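Local coordinates for erythrocyte membrane protein 1 (Plasmodium falciparum, PDB 2YK0) that probably binds receptors on the host cell surface as a parasite adhesin, here represented by its N-terminal DBL1-alpha and CIDR-gamma double domain, at residues Glu588-Ser593 with Lys664-Phe669. The protein carries 8 engineered substitutions. Residues are numbered along the deposited sequence; the frame is centred on the assembly and turned at random.
Sequences EGYKKS and KSIDNF. With SO4 (sulfate ion), chain D.
Lys591, in the second half of helix 575-601, meets Ser665 at the C-terminal end of helix 659-665 with their CA atoms 4.6 Å apart, and the segment 664-669 leaves helical geometry just beyond, at Ile666. The small Ser665 side chain meets the Lys591 stem: CB of Lys591 lies 3.9 Å from Ser665 OG, in van der Waals contact, while that hydroxyl spends its hydrogen bond within its own helix, on the carbonyl oxygen of Asp661. From there the Lys591 chain, extended throughout with CG anti to the backbone N (chi1 177°), passes Ser665 and reaches Lys664, the two side chains crossing at a slant. Lys664 is bent at chi2 (70°), and both its CG and its CE lie 3.5 Å from Lys591 NZ; the two NZ atoms stand 4.1 Å apart. On the buried side, Tyr590 presents ring atom CD1 to the CD1 methyl of Ile666 at 4.2 Å, the two side chains crossing at roughly a right angle, and the carbonyl oxygen of Ser665 lies at the ring edge. Leu702 of helix 698-716 touches both Tyr590 and Ile666, joining a third helix to the packing within this DBL-like part of the CIDR region. Facing another way, Lys592 NZ donates to Leu538 O and, over 2.7 Å, to O3 of a sulfate probably taken from the crystallisation liquor. No hydrogen bond or salt bridge spans the two segments; apolar packing and aliphatic lysine carbons make the join, and the neighbouring ammonium groups may disfavour each other's protonation slightly, an effect that solvent around the exposed Lys664 would soften.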
loop_
_atom_site.group_PDB
_atom_site.type_symbol
_atom_site.label_atom_id
_atom_site.label_comp_id
_atom_site.label_asym_id
_atom_site.label_seq_id
_atom_site.Cartn_x
_atom_site.Cartn_y
_atom_site.Cartn_z
ATOM N N GLU A 588 -13.379 -5.428 -16.275
ATOM C CA GLU A 588 -11.973 -5.228 -15.924
ATOM C C GLU A 588 -11.094 -5.555 -17.135
ATOM O O GLU A 588 -10.412 -4.665 -17.641
ATOM C CB GLU A 588 -11.619 -6.105 -14.707
ATOM C CG GLU A 588 -10.334 -5.738 -13.991
ATOM C CD GLU A 588 -10.224 -6.319 -12.593
ATOM O OE1 GLU A 588 -11.268 -6.414 -11.901
ATOM O OE2 GLU A 588 -9.087 -6.653 -12.178
ATOM N N GLY A 589 -11.198 -6.802 -17.617
ATOM C CA GLY A 589 -10.494 -7.325 -18.779
ATOM C C GLY A 589 -10.773 -6.543 -20.046
ATOM O O GLY A 589 -9.850 -6.290 -20.825
ATOM N N TYR A 590 -12.034 -6.111 -20.243
ATOM C CA TYR A 590 -12.386 -5.294 -21.400
ATOM C C TYR A 590 -11.606 -3.964 -21.341
ATOM O O TYR A 590 -11.093 -3.519 -22.367
ATOM C CB TYR A 590 -13.900 -5.039 -21.463
ATOM C CG TYR A 590 -14.327 -4.349 -22.737
ATOM C CD1 TYR A 590 -14.307 -2.961 -22.843
ATOM C CD2 TYR A 590 -14.757 -5.080 -23.838
ATOM C CE1 TYR A 590 -14.700 -2.317 -24.013
ATOM C CE2 TYR A 590 -15.160 -4.446 -25.016
ATOM C CZ TYR A 590 -15.121 -3.062 -25.101
ATOM O OH TYR A 590 -15.499 -2.416 -26.256
ATOM N N LYS A 591 -11.516 -3.347 -20.141
ATOM C CA LYS A 591 -10.803 -2.091 -19.896
ATOM C C LYS A 591 -9.330 -2.252 -20.283
ATOM O O LYS A 591 -8.853 -1.530 -21.163
ATOM C CB LYS A 591 -10.969 -1.678 -18.422
ATOM C CG LYS A 591 -10.236 -0.421 -17.991
ATOM C CD LYS A 591 -10.389 -0.218 -16.491
ATOM C CE LYS A 591 -9.432 0.812 -15.960
ATOM N NZ LYS A 591 -9.568 0.987 -14.493
ATOM N N LYS A 592 -8.650 -3.256 -19.686
ATOM C CA LYS A 592 -7.254 -3.628 -19.934
ATOM C C LYS A 592 -6.938 -3.816 -21.421
ATOM O O LYS A 592 -5.857 -3.440 -21.867
ATOM C CB LYS A 592 -6.933 -4.925 -19.184
ATOM C CG LYS A 592 -5.936 -4.748 -18.055
ATOM C CD LYS A 592 -4.625 -5.426 -18.325
ATOM C CE LYS A 592 -3.734 -4.620 -19.239
ATOM N NZ LYS A 592 -2.475 -5.344 -19.542
ATOM N N SER A 593 -7.885 -4.429 -22.163
ATOM C CA SER A 593 -7.815 -4.704 -23.595
ATOM C C SER A 593 -7.847 -3.400 -24.349
ATOM O O SER A 593 -6.911 -3.111 -25.090
ATOM C CB SER A 593 -8.986 -5.576 -24.032
ATOM O OG SER A 593 -8.980 -6.822 -23.361
ATOM N N LYS A 664 -15.848 3.716 -16.170
ATOM C CA LYS A 664 -14.376 3.678 -16.196
ATOM C C LYS A 664 -13.844 2.736 -17.305
ATOM O O LYS A 664 -12.790 3.006 -17.891
ATOM C CB LYS A 664 -13.821 3.275 -14.805
ATOM C CG LYS A 664 -12.290 3.168 -14.704
ATOM C CD LYS A 664 -11.559 4.521 -14.790
ATOM C CE LYS A 664 -10.103 4.370 -15.169
ATOM N NZ LYS A 664 -9.202 5.110 -14.253
ATOM N N SER A 665 -14.592 1.651 -17.598
ATOM C CA SER A 665 -14.247 0.626 -18.584
ATOM C C SER A 665 -14.708 0.965 -20.008
ATOM O O SER A 665 -13.882 1.016 -20.922
ATOM C CB SER A 665 -14.813 -0.726 -18.155
ATOM O OG SER A 665 -14.466 -1.041 -16.816
ATOM N N ILE A 666 -16.018 1.206 -20.187
ATOM C CA ILE A 666 -16.661 1.481 -21.480
ATOM C C ILE A 666 -16.499 2.940 -21.921
ATOM O O ILE A 666 -16.545 3.843 -21.079
ATOM C CB ILE A 666 -18.166 1.056 -21.457
ATOM C CG1 ILE A 666 -18.452 -0.207 -20.585
ATOM C CG2 ILE A 666 -18.767 0.945 -22.864
ATOM C CD1 ILE A 666 -17.719 -1.498 -20.934
ATOM N N ASP A 667 -16.366 3.161 -23.252
ATOM C CA ASP A 667 -16.227 4.488 -23.867
ATOM C C ASP A 667 -17.519 5.333 -23.805
ATOM O O ASP A 667 -17.466 6.488 -23.364
ATOM C CB ASP A 667 -15.705 4.381 -25.317
ATOM C CG ASP A 667 -14.189 4.386 -25.486
ATOM O OD1 ASP A 667 -13.489 4.968 -24.618
ATOM O OD2 ASP A 667 -13.708 3.893 -26.533
ATOM N N ASN A 668 -18.658 4.778 -24.288
ATOM C CA ASN A 668 -19.975 5.434 -24.295
ATOM C C ASN A 668 -21.021 4.406 -23.871
ATOM O O ASN A 668 -21.657 3.782 -24.726
ATOM C CB ASN A 668 -20.324 5.996 -25.694
ATOM C CG ASN A 668 -19.357 6.988 -26.303
ATOM O OD1 ASN A 668 -18.154 6.742 -26.439
ATOM N ND2 ASN A 668 -19.889 8.091 -26.806
ATOM N N PHE A 669 -21.171 4.198 -22.554
ATOM C CA PHE A 669 -22.126 3.222 -22.013
ATOM C C PHE A 669 -23.569 3.566 -22.354
ATOM O O PHE A 669 -24.352 2.678 -22.666
ATOM C CB PHE A 669 -21.948 3.050 -20.487
ATOM C CG PHE A 669 -23.071 2.350 -19.745
ATOM C CD1 PHE A 669 -23.448 1.050 -20.076
ATOM C CD2 PHE A 669 -23.733 2.983 -18.698
ATOM C CE1 PHE A 669 -24.484 0.408 -19.391
ATOM C CE2 PHE A 669 -24.757 2.332 -18.000
ATOM C CZ PHE A 669 -25.125 1.049 -18.351
HETATM S S SO4 D . 0.663 -5.996 -18.688
HETATM O O1 SO4 D . 0.755 -7.383 -18.206
HETATM O O2 SO4 D . 0.242 -6.003 -20.091
HETATM O O3 SO4 D . -0.301 -5.236 -17.867
HETATM O O4 SO4 D . 1.968 -5.347 -18.594
#